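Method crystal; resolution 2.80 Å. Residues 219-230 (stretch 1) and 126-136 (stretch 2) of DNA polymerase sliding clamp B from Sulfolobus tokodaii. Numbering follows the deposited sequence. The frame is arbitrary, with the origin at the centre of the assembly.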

# COMPACT_ATOMS: atom_id res chain seq x y z
N THR A 219 -19.39 28.62 19.32
CA THR A 219 -19.85 29.92 19.79
C THR A 219 -18.66 30.85 20.03
O THR A 219 -17.77 30.54 20.81
CB THR A 219 -20.68 29.81 21.08
OG1 THR A 219 -21.87 29.06 20.82
CG2 THR A 219 -21.06 31.19 21.59
N VAL A 220 -18.66 31.99 19.34
CA VAL A 220 -17.60 32.97 19.49
C VAL A 220 -18.14 34.24 20.13
O VAL A 220 -19.12 34.82 19.65
CB VAL A 220 -16.96 33.32 18.13
CG1 VAL A 220 -15.89 34.39 18.31
CG2 VAL A 220 -16.38 32.08 17.48
N GLY A 221 -17.50 34.68 21.21
CA GLY A 221 -17.91 35.89 21.90
C GLY A 221 -16.75 36.84 22.09
O GLY A 221 -15.62 36.42 22.31
N PHE A 222 -17.04 38.14 22.01
CA PHE A 222 -16.03 39.16 22.25
C PHE A 222 -16.68 40.52 22.49
O PHE A 222 -17.90 40.64 22.45
CB PHE A 222 -15.04 39.24 21.08
CG PHE A 222 -15.62 39.86 19.84
CD1 PHE A 222 -15.35 41.18 19.51
CD2 PHE A 222 -16.44 39.12 19.00
CE1 PHE A 222 -15.88 41.75 18.37
CE2 PHE A 222 -16.97 39.69 17.85
CZ PHE A 222 -16.69 41.00 17.54
N GLY A 223 -15.86 41.53 22.75
CA GLY A 223 -16.34 42.87 22.97
C GLY A 223 -15.24 43.88 22.72
O GLY A 223 -14.17 43.53 22.23
N ASN A 224 -15.50 45.14 23.05
CA ASN A 224 -14.52 46.20 22.83
C ASN A 224 -13.22 45.97 23.60
O ASN A 224 -13.17 46.15 24.82
CB ASN A 224 -15.09 47.57 23.17
CG ASN A 224 -15.78 48.22 21.98
OD1 ASN A 224 -16.80 47.72 21.50
ND2 ASN A 224 -15.23 49.33 21.51
N ASN A 225 -12.18 45.57 22.88
CA ASN A 225 -10.86 45.39 23.47
C ASN A 225 -10.86 44.46 24.69
O ASN A 225 -10.11 44.67 25.64
CB ASN A 225 -10.25 46.74 23.83
CG ASN A 225 -10.07 47.64 22.61
OD1 ASN A 225 -10.02 47.16 21.48
ND2 ASN A 225 -9.95 48.94 22.85
N ILE A 226 -11.71 43.44 24.65
CA ILE A 226 -11.74 42.43 25.70
C ILE A 226 -11.46 41.06 25.09
O ILE A 226 -11.65 40.86 23.89
CB ILE A 226 -13.10 42.40 26.43
CG1 ILE A 226 -14.19 41.84 25.52
CG2 ILE A 226 -13.47 43.79 26.93
CD1 ILE A 226 -15.53 41.70 26.19
N PRO A 227 -11.02 40.10 25.92
CA PRO A 227 -10.70 38.75 25.45
C PRO A 227 -11.84 38.11 24.66
O PRO A 227 -13.01 38.36 24.95
CB PRO A 227 -10.45 37.98 26.74
CG PRO A 227 -9.98 39.00 27.70
CD PRO A 227 -10.74 40.25 27.36
N MET A 228 -11.49 37.29 23.67
CA MET A 228 -12.48 36.57 22.88
C MET A 228 -12.64 35.15 23.42
O MET A 228 -11.67 34.50 23.78
CB MET A 228 -12.06 36.52 21.41
CG MET A 228 -12.90 35.58 20.56
SD MET A 228 -12.28 35.37 18.87
CE MET A 228 -12.70 36.96 18.16
N LYS A 229 -13.89 34.69 23.47
CA LYS A 229 -14.19 33.36 23.99
C LYS A 229 -14.74 32.45 22.91
O LYS A 229 -15.73 32.77 22.26
CB LYS A 229 -15.21 33.48 25.13
CG LYS A 229 -15.65 32.15 25.72
CD LYS A 229 -16.76 32.36 26.74
CE LYS A 229 -17.18 31.05 27.39
NZ LYS A 229 -18.27 31.27 28.38
N ILE A 230 -14.09 31.31 22.70
CA ILE A 230 -14.58 30.31 21.76
C ILE A 230 -15.04 29.05 22.49
O ILE A 230 -14.29 28.46 23.26
CB ILE A 230 -13.51 29.92 20.71
CG1 ILE A 230 -13.20 31.10 19.78
CG2 ILE A 230 -13.97 28.74 19.89
CD1 ILE A 230 -12.28 32.13 20.39
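Stretch 2, residues 126-136: TEPKVNLSVTF

The end of stretch 2, 134-136, lies beside stretch 1 of the sliding clamp as an antiparallel strand, and the loop before it continues the contact; the apolar centre is the sheet face that carries V220, F222, V134 and F136. Each valine lies over one face of the phenylalanine ring paired with it: V220 CB is 3.7 Å from the centroid of the F136 ring and 3.4 Å from F136 CZ, while V134 CB is 4.1 Å from the centroid of the F222 ring, with V134 CG1 3.6 Å from F222 CE2. The two rings meet at their edges, F222 CE2 to F136 CE1 at 4.1 Å. Both phenylalanines adopt the p rotamer for chi1 (72° and 60°), which brings the end of each ring nearer the opposing strand than its CB direction alone would suggest, and both valines are t.

Beneath these side chains the backbones are extended. Strand 134-136 runs antiparallel to strand 219-223, with 169° between their directions and a closest approach of 4.7 Å between axes. V220 pairs with F136 through V220 N to F136 O (2.8 Å) and F136 N to V220 O (2.9 Å); F222 pairs with V134 through F222 N to V134 O (2.8 Å) and V134 N to F222 O (2.9 Å). Between these hydrogen-bonded pairs, G221 faces T135 with CA atoms only 4.2 Å apart, and CA-H...O contacts join G221 CA to V134 O (3.1 Å) and T135 CA to V220 O (3.2 Å). The absence of a side chain at G221 matters: an ideal CB there would lie 2.6 Å from L132 CD2, a clash.

Before V134, stretch 2 leaves the regular ladder, with S133 at phi/psi -60/-38. Stretch 1 reverses through a type II turn from G223 to I226, and its returning strand pairs with the first through G221 N to K229 O (2.8 Å) and K229 N to G221 O (2.7 Å). L132 reaches across both arms of this hairpin: its CG is 3.7 Å from G221 C, and its CD2 is 4.0 Å from K229 CD. Farther out, I226 points toward stretch 2, with I226 CD1 3.9 Å from V130 CG2 and 4.1 Å from L132 CD1. The same I226 CD1 lies 3.3 Å from N131 O, a backbone carbonyl.

At the polar edge K229 extends with all four chi angles t. Its NZ stops 4.2 Å from E127 OE1, so the opposite charges are near each other but beyond salt-bridge range; both E127 carboxylate oxygens are hydrogen-bonded elsewhere in the structure.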

# COMPACT_ATOMS: atom_id res chain seq x y z
N THR A 126 -10.14 29.67 36.40
CA THR A 126 -10.26 31.12 36.45
C THR A 126 -10.48 31.73 35.07
O THR A 126 -9.56 32.31 34.48
CB THR A 126 -9.02 31.77 37.09
OG1 THR A 126 -8.65 31.04 38.27
CG2 THR A 126 -9.30 33.22 37.47
N GLU A 127 -11.70 31.60 34.55
CA GLU A 127 -12.06 32.21 33.27
C GLU A 127 -12.20 33.72 33.44
O GLU A 127 -12.66 34.19 34.47
CB GLU A 127 -13.37 31.63 32.74
CG GLU A 127 -13.37 30.12 32.53
CD GLU A 127 -14.64 29.63 31.86
OE1 GLU A 127 -15.16 30.34 30.98
OE2 GLU A 127 -15.12 28.53 32.21
N PRO A 128 -11.80 34.48 32.41
CA PRO A 128 -11.98 35.94 32.42
C PRO A 128 -13.45 36.31 32.63
O PRO A 128 -14.33 35.70 32.02
CB PRO A 128 -11.53 36.36 31.02
CG PRO A 128 -10.57 35.30 30.60
CD PRO A 128 -11.10 34.02 31.20
N LYS A 129 -13.70 37.28 33.50
CA LYS A 129 -15.07 37.72 33.77
C LYS A 129 -15.36 39.05 33.09
O LYS A 129 -15.01 40.11 33.59
CB LYS A 129 -15.31 37.83 35.28
CG LYS A 129 -15.26 36.50 36.02
CD LYS A 129 -15.59 36.68 37.49
CE LYS A 129 -15.58 35.35 38.22
NZ LYS A 129 -15.97 35.50 39.65
N VAL A 130 -16.02 38.98 31.93
CA VAL A 130 -16.33 40.17 31.16
C VAL A 130 -17.69 40.04 30.48
O VAL A 130 -18.28 38.96 30.46
CB VAL A 130 -15.27 40.43 30.07
CG1 VAL A 130 -13.92 40.72 30.70
CG2 VAL A 130 -15.18 39.23 29.14
N ASN A 131 -18.17 41.14 29.93
CA ASN A 131 -19.43 41.14 29.19
C ASN A 131 -19.19 41.00 27.69
O ASN A 131 -18.68 41.93 27.05
CB ASN A 131 -20.23 42.40 29.48
CG ASN A 131 -21.50 42.49 28.65
OD1 ASN A 131 -22.20 41.49 28.47
ND2 ASN A 131 -21.81 43.68 28.15
N LEU A 132 -19.55 39.85 27.15
CA LEU A 132 -19.42 39.61 25.72
C LEU A 132 -20.49 40.38 24.95
O LEU A 132 -21.62 39.92 24.81
CB LEU A 132 -19.52 38.11 25.41
CG LEU A 132 -18.22 37.31 25.41
CD1 LEU A 132 -17.18 37.92 26.35
CD2 LEU A 132 -18.49 35.86 25.79
N SER A 133 -20.12 41.56 24.46
CA SER A 133 -21.04 42.41 23.71
C SER A 133 -21.55 41.69 22.47
O SER A 133 -22.72 41.83 22.10
CB SER A 133 -20.34 43.71 23.30
OG SER A 133 -19.71 44.33 24.41
N VAL A 134 -20.68 40.93 21.84
CA VAL A 134 -21.02 40.24 20.60
C VAL A 134 -20.79 38.74 20.71
O VAL A 134 -19.72 38.29 21.09
CB VAL A 134 -20.18 40.77 19.42
CG1 VAL A 134 -20.51 40.00 18.15
CG2 VAL A 134 -20.42 42.26 19.22
N THR A 135 -21.82 37.97 20.36
CA THR A 135 -21.71 36.52 20.30
C THR A 135 -22.34 36.00 19.01
O THR A 135 -23.40 36.48 18.60
CB THR A 135 -22.38 35.83 21.50
OG1 THR A 135 -23.77 36.17 21.54
CG2 THR A 135 -21.72 36.24 22.81
N PHE A 136 -21.68 35.04 18.37
CA PHE A 136 -22.25 34.41 17.19
C PHE A 136 -21.91 32.93 17.15
O PHE A 136 -20.91 32.49 17.72
CB PHE A 136 -21.78 35.11 15.91
CG PHE A 136 -20.29 35.12 15.72
CD1 PHE A 136 -19.52 36.17 16.18
CD2 PHE A 136 -19.66 34.08 15.06
CE1 PHE A 136 -18.15 36.18 15.99
CE2 PHE A 136 -18.29 34.08 14.87
CZ PHE A 136 -17.53 35.14 15.34